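Local coordinates for SVP1-like protein 2 (Kluyveromyces lactis, PDB 4EXV) that probably binds phosphoinositides through its beta-propeller and so associates with membranes, as a member of the PROPPIN family linked to autophagy, at residues 51-56 against 68-73; 77-82 against 89-94; 105-110 against 159-164; 310-315 against 332-337. All coordinates share one frame; numbering follows the deposited sequence.

Contact 1. Residues 51-56 against 68-73; sequences QEMPDA and IAFVST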
loop_
_atom_site.group_PDB
_atom_site.type_symbol
_atom_site.label_atom_id
_atom_site.label_comp_id
_atom_site.label_asym_id
_atom_site.label_seq_id
_atom_site.Cartn_x
_atom_site.Cartn_y
_atom_site.Cartn_z
ATOM N N GLN A 51 8.897 -0.126 -21.886
ATOM C CA GLN A 51 10.313 0.169 -21.923
ATOM C C GLN A 51 11.066 -1.130 -21.705
ATOM O O GLN A 51 10.918 -1.770 -20.656
ATOM C CB GLN A 51 10.655 1.176 -20.827
ATOM C CG GLN A 51 12.131 1.451 -20.678
ATOM C CD GLN A 51 12.795 1.779 -22.001
ATOM O OE1 GLN A 51 12.460 2.773 -22.659
ATOM N NE2 GLN A 51 13.730 0.932 -22.407
ATOM N N GLU A 52 11.854 -1.539 -22.698
ATOM C CA GLU A 52 12.533 -2.826 -22.595
ATOM C C GLU A 52 13.705 -2.719 -21.648
ATOM O O GLU A 52 14.439 -1.744 -21.697
ATOM C CB GLU A 52 12.939 -3.383 -23.968
ATOM C CG GLU A 52 11.831 -4.236 -24.597
ATOM C CD GLU A 52 12.172 -4.769 -25.979
ATOM O OE1 GLU A 52 13.326 -4.569 -26.427
ATOM O OE2 GLU A 52 11.284 -5.397 -26.613
ATOM N N MET A 53 13.840 -3.717 -20.773
ATOM C CA MET A 53 14.917 -3.767 -19.787
ATOM C C MET A 53 15.141 -5.119 -19.114
ATOM O O MET A 53 14.220 -5.755 -18.596
ATOM C CB MET A 53 14.735 -2.692 -18.723
ATOM C CG MET A 53 15.313 -1.354 -19.143
ATOM S SD MET A 53 16.600 -0.756 -18.045
ATOM C CE MET A 53 17.353 -2.300 -17.518
ATOM N N PRO A 54 16.401 -5.549 -19.113
ATOM C CA PRO A 54 16.911 -6.740 -18.430
ATOM C C PRO A 54 17.026 -6.494 -16.933
ATOM O O PRO A 54 17.406 -5.388 -16.521
ATOM C CB PRO A 54 18.324 -6.860 -18.998
ATOM C CG PRO A 54 18.719 -5.429 -19.267
ATOM C CD PRO A 54 17.471 -4.805 -19.809
ATOM N N ASP A 55 16.722 -7.504 -16.124
ATOM C CA ASP A 55 17.032 -7.414 -14.697
ATOM C C ASP A 55 16.129 -6.444 -13.934
ATOM O O ASP A 55 16.430 -6.085 -12.794
ATOM C CB ASP A 55 18.480 -6.937 -14.487
ATOM C CG ASP A 55 19.513 -7.991 -14.835
ATOM O OD1 ASP A 55 19.183 -9.199 -14.777
ATOM O OD2 ASP A 55 20.663 -7.600 -15.152
ATOM N N ALA A 56 15.046 -5.987 -14.554
ATOM C CA ALA A 56 14.104 -5.142 -13.832
ATOM C C ALA A 56 13.447 -6.027 -12.786
ATOM O O ALA A 56 12.888 -7.076 -13.118
ATOM C CB ALA A 56 13.076 -4.573 -14.774
ATOM N N ILE A 68 11.085 6.803 -12.481
ATOM C CA ILE A 68 10.815 5.409 -12.150
ATOM C C ILE A 68 12.051 4.866 -11.452
ATOM O O ILE A 68 13.171 5.254 -11.771
ATOM C CB ILE A 68 10.573 4.564 -13.430
ATOM C CG1 ILE A 68 9.277 4.993 -14.116
ATOM C CG2 ILE A 68 10.544 3.062 -13.129
ATOM C CD1 ILE A 68 9.476 5.381 -15.562
ATOM N N ALA A 69 11.850 3.977 -10.495
ATOM C CA ALA A 69 12.959 3.336 -9.823
ATOM C C ALA A 69 12.811 1.830 -9.979
ATOM O O ALA A 69 11.686 1.325 -10.057
ATOM C CB ALA A 69 12.992 3.739 -8.351
ATOM N N PHE A 70 13.938 1.118 -10.065
ATOM C CA PHE A 70 13.925 -0.354 -10.045
ATOM C C PHE A 70 15.231 -0.975 -9.543
ATOM O O PHE A 70 16.277 -0.341 -9.559
ATOM C CB PHE A 70 13.533 -0.930 -11.406
ATOM C CG PHE A 70 14.523 -0.648 -12.498
ATOM C CD1 PHE A 70 14.454 0.527 -13.234
ATOM C CD2 PHE A 70 15.507 -1.573 -12.814
ATOM C CE1 PHE A 70 15.355 0.782 -14.246
ATOM C CE2 PHE A 70 16.413 -1.323 -13.832
ATOM C CZ PHE A 70 16.335 -0.144 -14.547
ATOM N N VAL A 71 15.157 -2.217 -9.083
ATOM C CA VAL A 71 16.339 -2.927 -8.615
ATOM C C VAL A 71 16.858 -3.884 -9.674
ATOM O O VAL A 71 16.127 -4.765 -10.143
ATOM C CB VAL A 71 16.050 -3.731 -7.336
ATOM C CG1 VAL A 71 17.179 -4.722 -7.056
ATOM C CG2 VAL A 71 15.844 -2.792 -6.157
ATOM N N SER A 72 18.123 -3.700 -10.047
ATOM C CA SER A 72 18.795 -4.627 -10.951
ATOM C C SER A 72 18.973 -5.980 -10.261
ATOM O O SER A 72 19.161 -6.071 -9.039
ATOM C CB SER A 72 20.149 -4.071 -11.429
ATOM O OG SER A 72 20.456 -4.504 -12.756
ATOM N N THR A 73 18.897 -7.035 -11.057
ATOM C CA THR A 73 19.012 -8.383 -10.527
ATOM C C THR A 73 20.012 -9.208 -11.352
ATOM O O THR A 73 21.133 -8.748 -11.630
ATOM C CB THR A 73 17.614 -9.063 -10.428
ATOM O OG1 THR A 73 16.937 -8.977 -11.693
ATOM C CG2 THR A 73 16.760 -8.377 -9.340
#
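Two consecutive blades of the beta-propeller meet here: the loop leaving strand 47-52, on its way into the next four-stranded sheet, passes beside strand 67-71 of that sheet. The case illustrates how a connecting loop can combine an aromatic contact with a backbone carbonyl gripped by a hydroxyl. Phe70 holds its ring in the crowded position between its backbone N and carbonyl carbon (chi1 65°), which directs it at the loop. Met53 crosses it at about a right angle, its chain bent at chi2 and chi3, so that SD lies 3.6 Å from Phe70 CZ and the methyl CE sits next to the CZ and CE2 carbons. The approach is oblique, with SD 4.7 Å from the Phe70 ring centroid, a Met-aromatic contact. Further along the ring, Phe70 CD2 is 4.0 Å from Ala56 CA, while the Ala56 methyl turns away. The same ring stacks on His79 of strand 77-82 and also touches Ile59, so it links the loop to its own sheet. Beyond the ring lies Asp55, whose backbone is in the left-handed helical conformation (phi 72°). Asp55 CB packs 3.6 Å from Ser72 OG, and Ser72 CA makes a CA-H...O contact with Asp55 O. That carbonyl also accepts the hydroxyl of Thr73, with OG1 3.1 Å from Asp55 O and standing above the carbonyl plane.

Contact 2. Residues 77-82 against 89-94; sequences LLHIWD and ITRVKL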
loop_
_atom_site.group_PDB
_atom_site.type_symbol
_atom_site.label_atom_id
_atom_site.label_comp_id
_atom_site.label_asym_id
_atom_site.label_seq_id
_atom_site.Cartn_x
_atom_site.Cartn_y
_atom_site.Cartn_z
ATOM N N LEU A 77 21.860 -3.206 -7.360
ATOM C CA LEU A 77 21.841 -1.801 -6.988
ATOM C C LEU A 77 20.545 -1.151 -7.482
ATOM O O LEU A 77 19.707 -1.808 -8.107
ATOM C CB LEU A 77 23.060 -1.062 -7.539
ATOM C CG LEU A 77 23.634 -1.449 -8.912
ATOM C CD1 LEU A 77 22.561 -1.700 -9.964
ATOM C CD2 LEU A 77 24.596 -0.361 -9.373
ATOM N N LEU A 78 20.398 0.143 -7.218
ATOM C CA LEU A 78 19.134 0.821 -7.438
ATOM C C LEU A 78 19.199 1.814 -8.590
ATOM O O LEU A 78 19.830 2.854 -8.477
ATOM C CB LEU A 78 18.732 1.534 -6.151
ATOM C CG LEU A 78 17.378 2.241 -6.108
ATOM C CD1 LEU A 78 16.234 1.269 -6.400
ATOM C CD2 LEU A 78 17.207 2.931 -4.756
ATOM N N HIS A 79 18.538 1.496 -9.696
ATOM C CA HIS A 79 18.468 2.414 -10.835
ATOM C C HIS A 79 17.346 3.446 -10.700
ATOM O O HIS A 79 16.174 3.093 -10.530
ATOM C CB HIS A 79 18.237 1.652 -12.139
ATOM C CG HIS A 79 19.268 0.603 -12.426
ATOM N ND1 HIS A 79 20.404 0.861 -13.153
ATOM C CD2 HIS A 79 19.312 -0.710 -12.099
ATOM C CE1 HIS A 79 21.115 -0.251 -13.259
ATOM N NE2 HIS A 79 20.476 -1.214 -12.627
ATOM N N ILE A 80 17.714 4.718 -10.805
ATOM C CA ILE A 80 16.748 5.804 -10.929
ATOM C C ILE A 80 16.670 6.277 -12.380
ATOM O O ILE A 80 17.570 6.952 -12.881
ATOM C CB ILE A 80 17.114 6.993 -10.033
ATOM C CG1 ILE A 80 17.221 6.542 -8.571
ATOM C CG2 ILE A 80 16.115 8.144 -10.229
ATOM C CD1 ILE A 80 15.961 5.942 -8.004
ATOM N N TRP A 81 15.574 5.918 -13.029
ATOM C CA TRP A 81 15.372 6.122 -14.450
ATOM C C TRP A 81 14.659 7.444 -14.712
ATOM O O TRP A 81 13.749 7.824 -13.986
ATOM C CB TRP A 81 14.527 4.961 -14.962
ATOM C CG TRP A 81 14.126 4.988 -16.393
ATOM C CD1 TRP A 81 12.900 5.329 -16.893
ATOM C CD2 TRP A 81 14.924 4.598 -17.518
ATOM N NE1 TRP A 81 12.888 5.196 -18.264
ATOM C CE2 TRP A 81 14.117 4.747 -18.674
ATOM C CE3 TRP A 81 16.242 4.145 -17.667
ATOM C CZ2 TRP A 81 14.585 4.460 -19.952
ATOM C CZ3 TRP A 81 16.703 3.859 -18.944
ATOM C CH2 TRP A 81 15.875 4.017 -20.068
ATOM N N ASP A 82 15.090 8.157 -15.745
ATOM C CA ASP A 82 14.395 9.357 -16.208
ATOM C C ASP A 82 13.896 9.050 -17.603
ATOM O O ASP A 82 14.690 8.828 -18.505
ATOM C CB ASP A 82 15.326 10.570 -16.219
ATOM C CG ASP A 82 15.047 11.519 -17.384
ATOM O OD1 ASP A 82 13.997 12.198 -17.386
ATOM O OD2 ASP A 82 15.892 11.599 -18.304
ATOM N N ILE A 89 19.655 8.445 -13.893
ATOM C CA ILE A 89 20.242 9.684 -13.417
ATOM C C ILE A 89 21.053 9.371 -12.177
ATOM O O ILE A 89 21.824 10.201 -11.705
ATOM C CB ILE A 89 19.205 10.766 -13.100
ATOM C CG1 ILE A 89 18.152 10.223 -12.132
ATOM C CG2 ILE A 89 18.591 11.300 -14.377
ATOM C CD1 ILE A 89 17.207 11.282 -11.633
ATOM N N THR A 90 20.870 8.167 -11.652
ATOM C CA THR A 90 21.778 7.663 -10.642
ATOM C C THR A 90 21.586 6.175 -10.465
ATOM O O THR A 90 20.528 5.632 -10.763
ATOM C CB THR A 90 21.585 8.358 -9.279
ATOM O OG1 THR A 90 22.712 8.096 -8.427
ATOM C CG2 THR A 90 20.330 7.846 -8.609
ATOM N N ARG A 91 22.644 5.524 -10.009
ATOM C CA ARG A 91 22.580 4.173 -9.488
ATOM C C ARG A 91 22.968 4.293 -8.008
ATOM O O ARG A 91 23.766 5.143 -7.653
ATOM C CB ARG A 91 23.527 3.257 -10.272
ATOM C CG ARG A 91 23.221 3.174 -11.785
ATOM C CD ARG A 91 24.480 2.798 -12.597
ATOM N NE ARG A 91 24.230 2.647 -14.038
ATOM C CZ ARG A 91 24.220 1.477 -14.695
ATOM N NH1 ARG A 91 24.452 0.333 -14.051
ATOM N NH2 ARG A 91 23.979 1.444 -16.006
ATOM N N VAL A 92 22.367 3.490 -7.140
ATOM C CA VAL A 92 22.636 3.584 -5.707
ATOM C C VAL A 92 22.975 2.203 -5.170
ATOM O O VAL A 92 22.186 1.265 -5.304
ATOM C CB VAL A 92 21.431 4.161 -4.933
ATOM C CG1 VAL A 92 21.575 3.896 -3.444
ATOM C CG2 VAL A 92 21.284 5.643 -5.202
ATOM N N LYS A 93 24.158 2.087 -4.567
ATOM C CA LYS A 93 24.717 0.784 -4.193
ATOM C C LYS A 93 23.963 0.179 -3.009
ATOM O O LYS A 93 23.775 0.831 -1.976
ATOM C CB LYS A 93 26.227 0.888 -3.886
ATOM C CG LYS A 93 27.126 1.422 -5.030
ATOM C CD LYS A 93 27.357 2.950 -4.948
ATOM C CE LYS A 93 28.591 3.407 -5.750
ATOM N NZ LYS A 93 29.875 3.441 -4.954
ATOM N N LEU A 94 23.534 -1.070 -3.157
ATOM C CA LEU A 94 22.747 -1.703 -2.110
ATOM C C LEU A 94 23.471 -2.826 -1.369
ATOM O O LEU A 94 24.152 -3.661 -1.969
ATOM C CB LEU A 94 21.408 -2.185 -2.669
ATOM C CG LEU A 94 20.427 -1.031 -2.900
ATOM C CD1 LEU A 94 19.076 -1.538 -3.377
ATOM C CD2 LEU A 94 20.289 -0.179 -1.634
#
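Backbone hydrogen bonds define this antiparallel beta hairpin, whose strands 77-82 and 90-93 run at 161° to each other. Leu78 and Val92 form a hydrogen-bonded pair: Leu78 N meets a lone pair of Val92 O at 2.8 Å, whereas Val92 N reaches Leu78 O from above the carbonyl plane. Ile80 N points almost straight at Thr90 O, and Ile80 O takes the N-H of Ile89, where the chain turns a corner.

Apolar contacts gather on the face that carries Leu78, Ile80, Thr90 and Val92. Ile80 and Thr90 lie side by side, with Thr90 CG2 3.4 Å from Ile80 CG1, and Leu78 CB is 4.0 Å from Val92 CB. Thr90 OG1, anti to its backbone N, bonds to Arg91 O; an alanine here lacks both CG2 and the hydroxyl, and would probably leave Ile80 less well covered and the strand edge less firmly fixed.

The other face, carrying Leu77, His79, Arg91 and Lys93, is mixed. Leu77 CD2 packs on Arg91 CB, and the extended Arg91 runs beside His79, whose CE1 lies over one face of the guanidinium, 3.5 Å from Arg91 NH1, with the two planes 70° apart. His79 ND1 is bonded to Asp88, which would probably favour a proton there and hold the ring's rotation.

Strand 77-82 is thus flanked in its blade by strands 67-71 and 87-93, while Leu78 and Ile80 rest on Ile108 of strand 107-112 in the following sheet.

Contact 3. Residues 105-110 against 159-164; sequences REFIVV and TRLQTD. With SO4 (sulfate ion), chain D.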
loop_
_atom_site.group_PDB
_atom_site.type_symbol
_atom_site.label_atom_id
_atom_site.label_comp_id
_atom_site.label_asym_id
_atom_site.label_seq_id
_atom_site.Cartn_x
_atom_site.Cartn_y
_atom_site.Cartn_z
ATOM N N ARG A 105 8.952 13.001 -3.504
ATOM C CA ARG A 105 9.689 13.993 -4.289
ATOM C C ARG A 105 10.947 14.474 -3.576
ATOM O O ARG A 105 11.684 15.300 -4.106
ATOM C CB ARG A 105 8.805 15.183 -4.678
ATOM C CG ARG A 105 8.178 15.074 -6.069
ATOM C CD ARG A 105 6.801 15.745 -6.121
ATOM N NE ARG A 105 6.748 16.810 -7.120
ATOM C CZ ARG A 105 5.894 16.844 -8.141
ATOM N NH1 ARG A 105 4.992 15.869 -8.311
ATOM N NH2 ARG A 105 5.935 17.866 -8.988
ATOM N N GLU A 106 11.193 13.948 -2.378
ATOM C CA GLU A 106 12.411 14.276 -1.650
ATOM C C GLU A 106 13.008 13.138 -0.818
ATOM O O GLU A 106 13.958 13.356 -0.083
ATOM C CB GLU A 106 12.190 15.512 -0.784
ATOM C CG GLU A 106 10.896 15.472 -0.008
ATOM C CD GLU A 106 10.469 16.845 0.456
ATOM O OE1 GLU A 106 11.093 17.836 0.005
ATOM O OE2 GLU A 106 9.517 16.933 1.267
ATOM N N PHE A 107 12.464 11.931 -0.925
ATOM C CA PHE A 107 13.085 10.767 -0.290
ATOM C C PHE A 107 12.954 9.518 -1.152
ATOM O O PHE A 107 11.947 9.323 -1.818
ATOM C CB PHE A 107 12.489 10.493 1.099
ATOM C CG PHE A 107 12.482 11.695 1.996
ATOM C CD1 PHE A 107 13.640 12.099 2.650
ATOM C CD2 PHE A 107 11.316 12.438 2.175
ATOM C CE1 PHE A 107 13.644 13.225 3.471
ATOM C CE2 PHE A 107 11.306 13.561 2.994
ATOM C CZ PHE A 107 12.474 13.957 3.644
ATOM N N ILE A 108 13.996 8.693 -1.149
ATOM C CA ILE A 108 13.894 7.308 -1.589
ATOM C C ILE A 108 14.012 6.440 -0.347
ATOM O O ILE A 108 14.968 6.568 0.415
ATOM C CB ILE A 108 15.014 6.933 -2.556
ATOM C CG1 ILE A 108 14.962 7.828 -3.790
ATOM C CG2 ILE A 108 14.898 5.476 -2.961
ATOM C CD1 ILE A 108 16.243 7.789 -4.613
ATOM N N VAL A 109 13.031 5.574 -0.124
ATOM C CA VAL A 109 13.021 4.776 1.088
ATOM C C VAL A 109 13.091 3.300 0.738
ATOM O O VAL A 109 12.293 2.800 -0.061
ATOM C CB VAL A 109 11.796 5.081 1.971
ATOM C CG1 VAL A 109 11.914 4.338 3.289
ATOM C CG2 VAL A 109 11.670 6.583 2.204
ATOM N N VAL A 110 14.069 2.617 1.328
ATOM C CA VAL A 110 14.387 1.247 0.941
ATOM C C VAL A 110 14.544 0.360 2.162
ATOM O O VAL A 110 15.313 0.680 3.074
ATOM C CB VAL A 110 15.724 1.159 0.134
ATOM C CG1 VAL A 110 15.568 0.256 -1.071
ATOM C CG2 VAL A 110 16.204 2.527 -0.288
ATOM N N THR A 159 6.626 7.974 12.483
ATOM C CA THR A 159 7.279 9.275 12.540
ATOM C C THR A 159 7.258 9.998 11.184
ATOM O O THR A 159 7.284 9.363 10.129
ATOM C CB THR A 159 8.714 9.147 13.145
ATOM O OG1 THR A 159 9.612 10.079 12.524
ATOM C CG2 THR A 159 9.248 7.712 12.967
ATOM N N ARG A 160 7.173 11.326 11.233
ATOM C CA ARG A 160 7.185 12.159 10.042
ATOM C C ARG A 160 8.638 12.421 9.664
ATOM O O ARG A 160 9.497 12.546 10.535
ATOM C CB ARG A 160 6.475 13.493 10.320
ATOM C CG ARG A 160 5.642 14.057 9.160
ATOM C CD ARG A 160 4.879 15.323 9.579
ATOM N NE ARG A 160 4.326 15.220 10.939
ATOM C CZ ARG A 160 4.066 16.258 11.745
ATOM N NH1 ARG A 160 4.304 17.503 11.338
ATOM N NH2 ARG A 160 3.572 16.057 12.967
ATOM N N LEU A 161 8.926 12.489 8.370
ATOM C CA LEU A 161 10.244 12.928 7.939
ATOM C C LEU A 161 10.246 14.418 7.609
ATOM O O LEU A 161 9.280 14.952 7.053
ATOM C CB LEU A 161 10.697 12.146 6.719
ATOM C CG LEU A 161 10.630 10.631 6.809
ATOM C CD1 LEU A 161 11.614 10.060 5.810
ATOM C CD2 LEU A 161 10.949 10.169 8.211
ATOM N N GLN A 162 11.341 15.086 7.949
ATOM C CA GLN A 162 11.506 16.481 7.583
ATOM C C GLN A 162 12.866 16.778 6.964
ATOM O O GLN A 162 13.913 16.441 7.531
ATOM C CB GLN A 162 11.316 17.389 8.807
ATOM C CG GLN A 162 10.030 17.149 9.567
ATOM C CD GLN A 162 10.284 16.791 11.018
ATOM O OE1 GLN A 162 11.428 16.818 11.488
ATOM N NE2 GLN A 162 9.218 16.452 11.736
ATOM N N THR A 163 12.839 17.405 5.793
ATOM C CA THR A 163 13.945 18.254 5.385
ATOM C C THR A 163 13.893 19.437 6.360
ATOM O O THR A 163 12.936 19.544 7.135
ATOM C CB THR A 163 13.818 18.702 3.912
ATOM O OG1 THR A 163 12.533 19.297 3.695
ATOM C CG2 THR A 163 13.965 17.501 2.975
ATOM N N ASP A 164 14.885 20.327 6.327
ATOM C CA ASP A 164 15.087 21.290 7.426
ATOM C C ASP A 164 14.986 20.577 8.780
ATOM O O ASP A 164 13.978 20.669 9.489
ATOM C CB ASP A 164 14.142 22.505 7.368
ATOM C CG ASP A 164 13.026 22.352 6.340
ATOM O OD1 ASP A 164 13.320 21.954 5.194
ATOM O OD2 ASP A 164 11.858 22.641 6.686
HETATM S S SO4 D . 5.367 13.816 -2.771
HETATM O O1 SO4 D . 6.034 15.094 -2.478
HETATM O O2 SO4 D . 6.351 12.785 -3.051
HETATM O O3 SO4 D . 4.586 13.354 -1.613
HETATM O O4 SO4 D . 4.520 14.007 -3.949
#
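The interface between two successive propeller blades is seen here near its surface, where the start of strand 107-112 faces the chain that continues from strand 155-160. Phe107 is the centrepiece. Its CG lies anti to the carbonyl carbon (chi1 -52°), which carries the ring across toward the other blade. There Leu161 CD1 stands squarely over the ring, 4.2 Å from the Phe107 centroid and only 7° off the normal, a clear CH-pi contact. Leu161 CB reaches the outer end of the same ring, 4.0 Å from Phe107 CZ. The opposite face is met by CB of the preceding residue, Glu106, so the ring is sandwiched between its neighbour in sequence and the next blade. Thr163 adds its methyl, with CG2 3.9 Å from Phe107 CZ, and turns its hydroxyl elsewhere: OG1 bonds to Asp164 OD1. Just before Glu106, away from Leu161, Arg105 N donates to O2 of a sulfate ion at 2.6 Å. That ion, probably from the crystallisation liquor, is also bonded by His63. Phe107 and Leu161 both touch Ile118 and Phe140 as well, completing an apolar layer between sheets of the kind by which beta-propeller blades pack face against face.

Contact 4. Residues 310-315 against 332-337; sequences RRLADT and NQRNEI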
loop_
_atom_site.group_PDB
_atom_site.type_symbol
_atom_site.label_atom_id
_atom_site.label_comp_id
_atom_site.label_asym_id
_atom_site.label_seq_id
_atom_site.Cartn_x
_atom_site.Cartn_y
_atom_site.Cartn_z
ATOM N N ARG A 310 -2.109 -14.674 -13.070
ATOM C CA ARG A 310 -3.038 -14.775 -14.185
ATOM C C ARG A 310 -3.016 -13.507 -15.022
ATOM O O ARG A 310 -3.725 -13.416 -16.029
ATOM C CB ARG A 310 -4.464 -15.085 -13.715
ATOM C CG ARG A 310 -4.543 -15.792 -12.370
ATOM C CD ARG A 310 -5.436 -17.013 -12.437
ATOM N NE ARG A 310 -6.863 -16.702 -12.368
ATOM C CZ ARG A 310 -7.815 -17.512 -12.837
ATOM N NH1 ARG A 310 -7.480 -18.666 -13.418
ATOM N NH2 ARG A 310 -9.098 -17.170 -12.736
ATOM N N ARG A 311 -2.196 -12.534 -14.614
ATOM C CA ARG A 311 -2.111 -11.250 -15.324
ATOM C C ARG A 311 -3.529 -10.735 -15.620
ATOM O O ARG A 311 -3.899 -10.466 -16.762
ATOM C CB ARG A 311 -1.263 -11.399 -16.604
ATOM C CG ARG A 311 0.225 -11.773 -16.341
ATOM C CD ARG A 311 0.965 -12.351 -17.568
ATOM N NE ARG A 311 1.221 -13.798 -17.440
ATOM C CZ ARG A 311 1.862 -14.550 -18.344
ATOM N NH1 ARG A 311 2.332 -14.012 -19.470
ATOM N NH2 ARG A 311 2.039 -15.852 -18.123
ATOM N N LEU A 312 -4.316 -10.601 -14.555
ATOM C CA LEU A 312 -5.761 -10.453 -14.669
ATOM C C LEU A 312 -6.265 -9.372 -13.723
ATOM O O LEU A 312 -5.809 -9.290 -12.587
ATOM C CB LEU A 312 -6.414 -11.790 -14.307
ATOM C CG LEU A 312 -7.931 -11.919 -14.156
ATOM C CD1 LEU A 312 -8.643 -11.776 -15.511
ATOM C CD2 LEU A 312 -8.278 -13.255 -13.479
ATOM N N ALA A 313 -7.209 -8.552 -14.179
ATOM C CA ALA A 313 -7.710 -7.449 -13.357
ATOM C C ALA A 313 -9.222 -7.451 -13.141
ATOM O O ALA A 313 -9.995 -6.999 -14.012
ATOM C CB ALA A 313 -7.266 -6.112 -13.928
ATOM N N ASP A 314 -9.626 -7.934 -11.964
ATOM C CA ASP A 314 -11.031 -7.949 -11.534
ATOM C C ASP A 314 -11.521 -6.576 -11.118
ATOM O O ASP A 314 -10.898 -5.913 -10.273
ATOM C CB ASP A 314 -11.220 -8.886 -10.341
ATOM C CG ASP A 314 -11.168 -10.338 -10.733
ATOM O OD1 ASP A 314 -11.379 -10.619 -11.935
ATOM O OD2 ASP A 314 -10.918 -11.192 -9.842
ATOM N N THR A 315 -12.649 -6.157 -11.687
ATOM C CA THR A 315 -13.259 -4.922 -11.215
ATOM C C THR A 315 -14.631 -5.122 -10.508
ATOM O O THR A 315 -15.498 -5.862 -10.963
ATOM C CB THR A 315 -13.173 -3.768 -12.278
ATOM O OG1 THR A 315 -14.447 -3.149 -12.461
ATOM C CG2 THR A 315 -12.640 -4.292 -13.616
ATOM N N ASN A 332 -18.052 -6.638 -11.822
ATOM C CA ASN A 332 -18.473 -6.139 -13.134
ATOM C C ASN A 332 -17.807 -6.826 -14.301
ATOM O O ASN A 332 -18.431 -7.047 -15.350
ATOM C CB ASN A 332 -18.108 -4.652 -13.271
ATOM C CG ASN A 332 -18.881 -3.768 -12.317
ATOM O OD1 ASN A 332 -20.023 -4.085 -11.922
ATOM N ND2 ASN A 332 -18.271 -2.639 -11.938
ATOM N N GLN A 333 -16.524 -7.132 -14.120
ATOM C CA GLN A 333 -15.616 -7.283 -15.245
ATOM C C GLN A 333 -14.296 -7.927 -14.878
ATOM O O GLN A 333 -13.714 -7.633 -13.824
ATOM C CB GLN A 333 -15.306 -5.899 -15.804
ATOM C CG GLN A 333 -15.425 -5.786 -17.295
ATOM C CD GLN A 333 -15.099 -4.380 -17.764
ATOM O OE1 GLN A 333 -14.831 -3.483 -16.944
ATOM N NE2 GLN A 333 -15.117 -4.175 -19.083
ATOM N N ARG A 334 -13.834 -8.799 -15.773
ATOM C CA ARG A 334 -12.478 -9.346 -15.746
ATOM C C ARG A 334 -11.784 -9.066 -17.082
ATOM O O ARG A 334 -12.282 -9.437 -18.151
ATOM C CB ARG A 334 -12.494 -10.851 -15.460
ATOM C CG ARG A 334 -13.597 -11.306 -14.507
ATOM C CD ARG A 334 -13.391 -12.744 -14.030
ATOM N NE ARG A 334 -12.406 -12.842 -12.951
ATOM C CZ ARG A 334 -12.069 -13.974 -12.340
ATOM N NH1 ARG A 334 -12.639 -15.124 -12.692
ATOM N NH2 ARG A 334 -11.163 -13.961 -11.371
ATOM N N ASN A 335 -10.649 -8.385 -17.021
ATOM C CA ASN A 335 -9.863 -8.133 -18.219
ATOM C C ASN A 335 -8.466 -8.708 -18.058
ATOM O O ASN A 335 -7.855 -8.575 -17.001
ATOM C CB ASN A 335 -9.795 -6.632 -18.527
ATOM C CG ASN A 335 -11.154 -5.966 -18.463
ATOM O OD1 ASN A 335 -12.139 -6.478 -19.009
ATOM N ND2 ASN A 335 -11.224 -4.829 -17.775
ATOM N N GLU A 336 -7.969 -9.371 -19.095
ATOM C CA GLU A 336 -6.595 -9.846 -19.076
ATOM C C GLU A 336 -5.707 -8.618 -19.179
ATOM O O GLU A 336 -6.079 -7.630 -19.808
ATOM C CB GLU A 336 -6.334 -10.811 -20.236
ATOM C CG GLU A 336 -7.549 -11.662 -20.622
ATOM C CD GLU A 336 -7.214 -12.733 -21.651
ATOM O OE1 GLU A 336 -7.198 -13.927 -21.272
ATOM O OE2 GLU A 336 -6.970 -12.386 -22.833
ATOM N N ILE A 337 -4.551 -8.669 -18.525
ATOM C CA ILE A 337 -3.540 -7.620 -18.658
ATOM C C ILE A 337 -2.635 -7.942 -19.838
ATOM O O ILE A 337 -1.891 -8.933 -19.791
ATOM C CB ILE A 337 -2.618 -7.558 -17.427
ATOM C CG1 ILE A 337 -3.397 -7.202 -16.165
ATOM C CG2 ILE A 337 -1.476 -6.575 -17.661
ATOM C CD1 ILE A 337 -2.555 -7.367 -14.912
#
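Strands 312-315 and 332-336 run antiparallel at 164°, held by straight bonds such as Thr315 N to Gln333 O at 2.8 Å and Ala313 N to Asn335 O, with Ile337 N to Arg311 O just past their ends. On one face, Asp314 and Arg334 lie side by side. Arg334, bent at chi3, grips the carboxylate side-on: NE reaches the syn lone pair of Asp314 OD1 at 2.7 Å, and NH2 that of Asp314 OD2 at 3.2 Å. Leu312 CD2 covers one face of the guanidinium, 3.6 Å from Arg334 NH2. This hairpin forms strands three and four of the last propeller blade; Arg311 and Leu312 form a G1 bulge opposite Trp307 of strand 302-307, and Asn332 and Gln333 a classic bulge opposite Thr315. An alanine at Arg334 removes the guanidinium, and Asp314 would probably be less firmly held and less well charge-balanced. Asp314 OD2 has a second donor in Trp307 NE1, and Arg334 NH2 also bonds Lys285 O. Thr315 CG2 packs 3.8 Å from Gln333 CB on the other face.

In the fold
Read from the N terminus, the four contacts follow one another in series, and none nests in or crosses another. Contact 1 closes a short loop that bridges the first sheet and the second. Contact 2 closes a hairpin inside that second sheet, and the two touch through the neighbouring strands 67-71 and 77-82, their centres about 10 Å apart. Contact 3 spans a much longer stretch and ties the third sheet to the fourth; it meets contact 2 through the side chains between strands 77-82 and 107-112. Contact 4 closes the final hairpin about 35 Å from contact 3, centre to centre, across the propeller, where Arg311 touches Ile17 and Ile337 touches Leu45, bringing the last blade against the first.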